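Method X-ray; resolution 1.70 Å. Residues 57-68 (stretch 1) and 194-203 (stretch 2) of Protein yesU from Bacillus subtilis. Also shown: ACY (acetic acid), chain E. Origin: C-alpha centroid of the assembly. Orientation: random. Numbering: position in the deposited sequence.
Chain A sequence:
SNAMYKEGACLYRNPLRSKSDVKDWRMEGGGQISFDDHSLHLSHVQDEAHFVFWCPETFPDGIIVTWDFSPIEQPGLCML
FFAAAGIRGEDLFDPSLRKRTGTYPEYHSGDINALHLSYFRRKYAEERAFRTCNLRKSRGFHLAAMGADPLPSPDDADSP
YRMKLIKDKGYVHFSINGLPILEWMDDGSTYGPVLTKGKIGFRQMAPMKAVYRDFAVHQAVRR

Stretch 1 (57-68) ETFPDGIIVTWD
Stretch 2, residues 194-203: VLTKGKIGFR

Residues 57-68 and 194-203 of Protein yesU pair through extended backbone around Phe-59 and Gly-198; stretch 1 then turns, and strand 63-68 runs alongside the strand of stretch 2 that reaches Arg-203, their axes 28° from parallel and 11.0 Å apart at closest, a gap filled by side chains. Where backbones touch, the chains run antiparallel in a single bridge: Phe-59 N donates to Gly-198 O and Gly-198 N to Phe-59 O, both 2.9 Å and nearly straight, with CA atoms 5.4 Å apart. CA of Thr-58 lies 4.9 Å from CA of Lys-199, and CA of Pro-60 lies 4.4 Å from CA of Lys-197. Gly-198 (phi/psi 155/-176) adopts angles at which a CB would jam against the preceding carbonyl. Water extends the pairing: water 1 accepts from Ile-200 N (2.8 Å) and donates to Glu-57 O (2.6 Å); water 2 donates to Pro-60 O and Thr-196 O, 2.9 Å each. Lys-199 (m, m, t, t) leaves its backbone sideways, then lays CD 3.4 Å from Glu-57 O, and its NZ ammonium gives a proton to the hydroxyl oxygen OG1 of Thr-58 (m) at 2.7 Å.

Ile-200 (m, t) is the main bump. Its CD1 enters an apolar hollow lined by Phe-59 CD1 at 3.6 Å, Val-65 CG2 at 3.8 Å and Ile-63 CD1 at 4.5 Å; Phe-59 is m with chi2 102°, Val-65 t, Ile-63 p, t. Farther along, Phe-202 (chi1 m, chi2 -99°) turns its ring edge to the face of Trp-67 (chi1 p, chi2 100°): Phe-202 CE1 sits 4.1 Å from Trp-67 CD1, the planes stand at 89°, and the five-membered ring's centroid is 5.5 Å from that of Phe-202. Just before the strand, Asp-61 (t) places OD2 3.6 Å from CG2 of Thr-196 (p), while its OD1 accepts from N of Gly-62 (phi/psi 71/62) at 2.7 Å.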

# COMPACT_ATOMS: atom_id res chain seq x y z
N GLU A 57 -11.29 -6.83 3.91
CA GLU A 57 -10.81 -8.02 4.60
C GLU A 57 -9.66 -7.81 5.58
O GLU A 57 -8.72 -7.08 5.30
CB GLU A 57 -10.38 -9.08 3.58
CG GLU A 57 -11.43 -9.39 2.55
CD GLU A 57 -12.64 -10.07 3.15
OE1 GLU A 57 -13.73 -9.95 2.57
OE2 GLU A 57 -12.48 -10.73 4.20
N THR A 58 -9.75 -8.47 6.73
CA THR A 58 -8.67 -8.39 7.71
C THR A 58 -7.73 -9.53 7.35
O THR A 58 -8.15 -10.70 7.31
CB THR A 58 -9.17 -8.62 9.15
OG1 THR A 58 -10.03 -7.55 9.55
CG2 THR A 58 -7.98 -8.68 10.11
N PHE A 59 -6.48 -9.21 7.06
CA PHE A 59 -5.52 -10.24 6.72
C PHE A 59 -4.64 -10.57 7.92
O PHE A 59 -4.39 -9.72 8.77
CB PHE A 59 -4.65 -9.80 5.54
CG PHE A 59 -5.44 -9.57 4.28
CD1 PHE A 59 -5.76 -8.28 3.87
CD2 PHE A 59 -5.90 -10.64 3.52
CE1 PHE A 59 -6.52 -8.06 2.73
CE2 PHE A 59 -6.66 -10.43 2.38
CZ PHE A 59 -6.98 -9.13 1.98
N PRO A 60 -4.19 -11.82 8.02
CA PRO A 60 -3.34 -12.23 9.14
C PRO A 60 -1.90 -11.78 8.93
O PRO A 60 -1.56 -11.21 7.88
CB PRO A 60 -3.47 -13.74 9.12
CG PRO A 60 -3.52 -14.03 7.64
CD PRO A 60 -4.50 -12.98 7.15
N ASP A 61 -1.07 -12.01 9.93
CA ASP A 61 0.34 -11.68 9.83
C ASP A 61 0.94 -12.84 9.03
O ASP A 61 0.27 -13.87 8.85
CB ASP A 61 0.96 -11.63 11.23
CG ASP A 61 2.30 -10.94 11.26
OD1 ASP A 61 2.86 -10.64 10.18
OD2 ASP A 61 2.81 -10.71 12.38
N GLY A 62 2.17 -12.70 8.56
CA GLY A 62 2.80 -13.77 7.81
C GLY A 62 2.19 -13.97 6.44
O GLY A 62 1.66 -15.04 6.13
N ILE A 63 2.27 -12.94 5.61
CA ILE A 63 1.68 -12.99 4.28
C ILE A 63 2.57 -12.37 3.21
O ILE A 63 3.49 -11.62 3.51
CB ILE A 63 0.34 -12.22 4.25
CG1 ILE A 63 0.56 -10.79 4.77
CG2 ILE A 63 -0.71 -12.96 5.09
CD1 ILE A 63 -0.65 -9.87 4.61
N ILE A 64 2.27 -12.70 1.96
CA ILE A 64 2.99 -12.14 0.82
C ILE A 64 1.89 -11.49 -0.02
O ILE A 64 0.95 -12.16 -0.45
CB ILE A 64 3.72 -13.23 0.02
CG1 ILE A 64 4.82 -13.86 0.90
CG2 ILE A 64 4.34 -12.62 -1.24
CD1 ILE A 64 5.64 -14.92 0.20
N VAL A 65 2.02 -10.18 -0.22
CA VAL A 65 1.04 -9.39 -0.97
C VAL A 65 1.57 -9.03 -2.35
O VAL A 65 2.67 -8.49 -2.47
CB VAL A 65 0.70 -8.09 -0.20
CG1 VAL A 65 -0.39 -7.31 -0.93
CG2 VAL A 65 0.26 -8.42 1.22
N THR A 66 0.78 -9.32 -3.37
CA THR A 66 1.18 -9.03 -4.74
C THR A 66 0.09 -8.31 -5.53
O THR A 66 -1.11 -8.46 -5.25
CB THR A 66 1.55 -10.32 -5.50
OG1 THR A 66 0.45 -11.24 -5.44
CG2 THR A 66 2.79 -10.97 -4.90
N TRP A 67 0.51 -7.52 -6.50
CA TRP A 67 -0.41 -6.80 -7.37
C TRP A 67 0.33 -6.23 -8.57
O TRP A 67 1.55 -6.04 -8.52
CB TRP A 67 -1.14 -5.68 -6.59
CG TRP A 67 -0.33 -4.46 -6.22
CD1 TRP A 67 -0.32 -3.25 -6.86
CD2 TRP A 67 0.54 -4.32 -5.09
NE1 TRP A 67 0.50 -2.36 -6.19
CE2 TRP A 67 1.04 -2.99 -5.10
CE3 TRP A 67 0.95 -5.18 -4.06
CZ2 TRP A 67 1.92 -2.51 -4.12
CZ3 TRP A 67 1.83 -4.70 -3.08
CH2 TRP A 67 2.30 -3.38 -3.13
N ASP A 68 -0.41 -6.00 -9.66
CA ASP A 68 0.15 -5.42 -10.87
C ASP A 68 -0.12 -3.92 -10.79
O ASP A 68 -1.24 -3.51 -10.46
CB ASP A 68 -0.53 -6.01 -12.11
CG ASP A 68 0.09 -7.32 -12.55
OD1 ASP A 68 0.79 -7.96 -11.74
OD2 ASP A 68 -0.12 -7.72 -13.71
N VAL A 194 5.49 -4.77 17.60
CA VAL A 194 5.42 -5.18 16.21
C VAL A 194 3.94 -5.28 15.80
O VAL A 194 3.12 -5.79 16.57
CB VAL A 194 6.10 -6.55 16.00
CG1 VAL A 194 5.77 -7.11 14.64
CG2 VAL A 194 7.62 -6.41 16.16
N LEU A 195 3.61 -4.77 14.61
CA LEU A 195 2.24 -4.85 14.12
C LEU A 195 2.05 -6.23 13.50
O LEU A 195 2.99 -6.80 12.96
CB LEU A 195 1.97 -3.75 13.09
CG LEU A 195 2.13 -2.33 13.66
CD1 LEU A 195 1.70 -1.30 12.62
CD2 LEU A 195 1.29 -2.19 14.93
N THR A 196 0.84 -6.76 13.58
CA THR A 196 0.59 -8.09 13.06
C THR A 196 -0.43 -8.17 11.93
O THR A 196 -0.07 -8.05 10.76
CB THR A 196 0.17 -9.04 14.21
OG1 THR A 196 -1.01 -8.53 14.86
CG2 THR A 196 1.29 -9.14 15.25
N LYS A 197 -1.70 -8.36 12.29
CA LYS A 197 -2.78 -8.47 11.32
C LYS A 197 -3.43 -7.12 11.04
O LYS A 197 -3.15 -6.14 11.73
CB LYS A 197 -3.85 -9.43 11.85
CG LYS A 197 -4.48 -8.96 13.15
CD LYS A 197 -5.50 -9.94 13.68
CE LYS A 197 -6.09 -9.45 15.00
NZ LYS A 197 -7.07 -10.42 15.57
N GLY A 198 -4.28 -7.06 10.02
CA GLY A 198 -4.95 -5.81 9.70
C GLY A 198 -5.40 -5.66 8.26
O GLY A 198 -5.27 -6.58 7.45
N LYS A 199 -5.94 -4.49 7.94
CA LYS A 199 -6.43 -4.23 6.59
C LYS A 199 -5.31 -3.73 5.69
O LYS A 199 -4.28 -3.25 6.16
CB LYS A 199 -7.52 -3.16 6.61
CG LYS A 199 -8.60 -3.33 7.67
CD LYS A 199 -9.50 -4.52 7.42
CE LYS A 199 -10.68 -4.50 8.40
NZ LYS A 199 -11.54 -5.71 8.27
N ILE A 200 -5.54 -3.85 4.38
CA ILE A 200 -4.61 -3.38 3.37
C ILE A 200 -5.35 -2.31 2.57
O ILE A 200 -6.52 -2.49 2.21
CB ILE A 200 -4.17 -4.50 2.42
CG1 ILE A 200 -3.31 -5.51 3.19
CG2 ILE A 200 -3.41 -3.92 1.23
CD1 ILE A 200 -2.92 -6.72 2.39
N GLY A 201 -4.69 -1.19 2.31
CA GLY A 201 -5.32 -0.11 1.57
C GLY A 201 -4.42 0.52 0.53
O GLY A 201 -3.19 0.48 0.63
N PHE A 202 -5.05 1.14 -0.47
CA PHE A 202 -4.34 1.78 -1.57
C PHE A 202 -4.52 3.29 -1.52
O PHE A 202 -5.63 3.79 -1.69
CB PHE A 202 -4.87 1.25 -2.90
CG PHE A 202 -4.54 -0.19 -3.15
CD1 PHE A 202 -3.46 -0.54 -3.95
CD2 PHE A 202 -5.28 -1.20 -2.53
CE1 PHE A 202 -3.11 -1.88 -4.14
CE2 PHE A 202 -4.94 -2.54 -2.72
CZ PHE A 202 -3.86 -2.88 -3.52
N ARG A 203 -3.43 4.01 -1.29
CA ARG A 203 -3.50 5.47 -1.24
C ARG A 203 -2.86 6.12 -2.45
O ARG A 203 -1.92 5.59 -3.04
CB ARG A 203 -2.81 6.01 0.02
CG ARG A 203 -2.64 7.54 0.03
CD ARG A 203 -2.02 8.01 1.34
NE ARG A 203 -1.94 9.47 1.46
CZ ARG A 203 -3.00 10.27 1.53
NH1 ARG A 203 -4.22 9.77 1.48
NH2 ARG A 203 -2.84 11.58 1.70
C ACY E . 0.49 12.17 1.70
O ACY E . 0.66 10.90 1.44
OXT ACY E . -0.61 12.83 1.69
CH3 ACY E . 1.78 12.91 2.03
O HOH W 1 -7.85 -5.31 3.63
O HOH W 2 -0.85 -8.44 8.03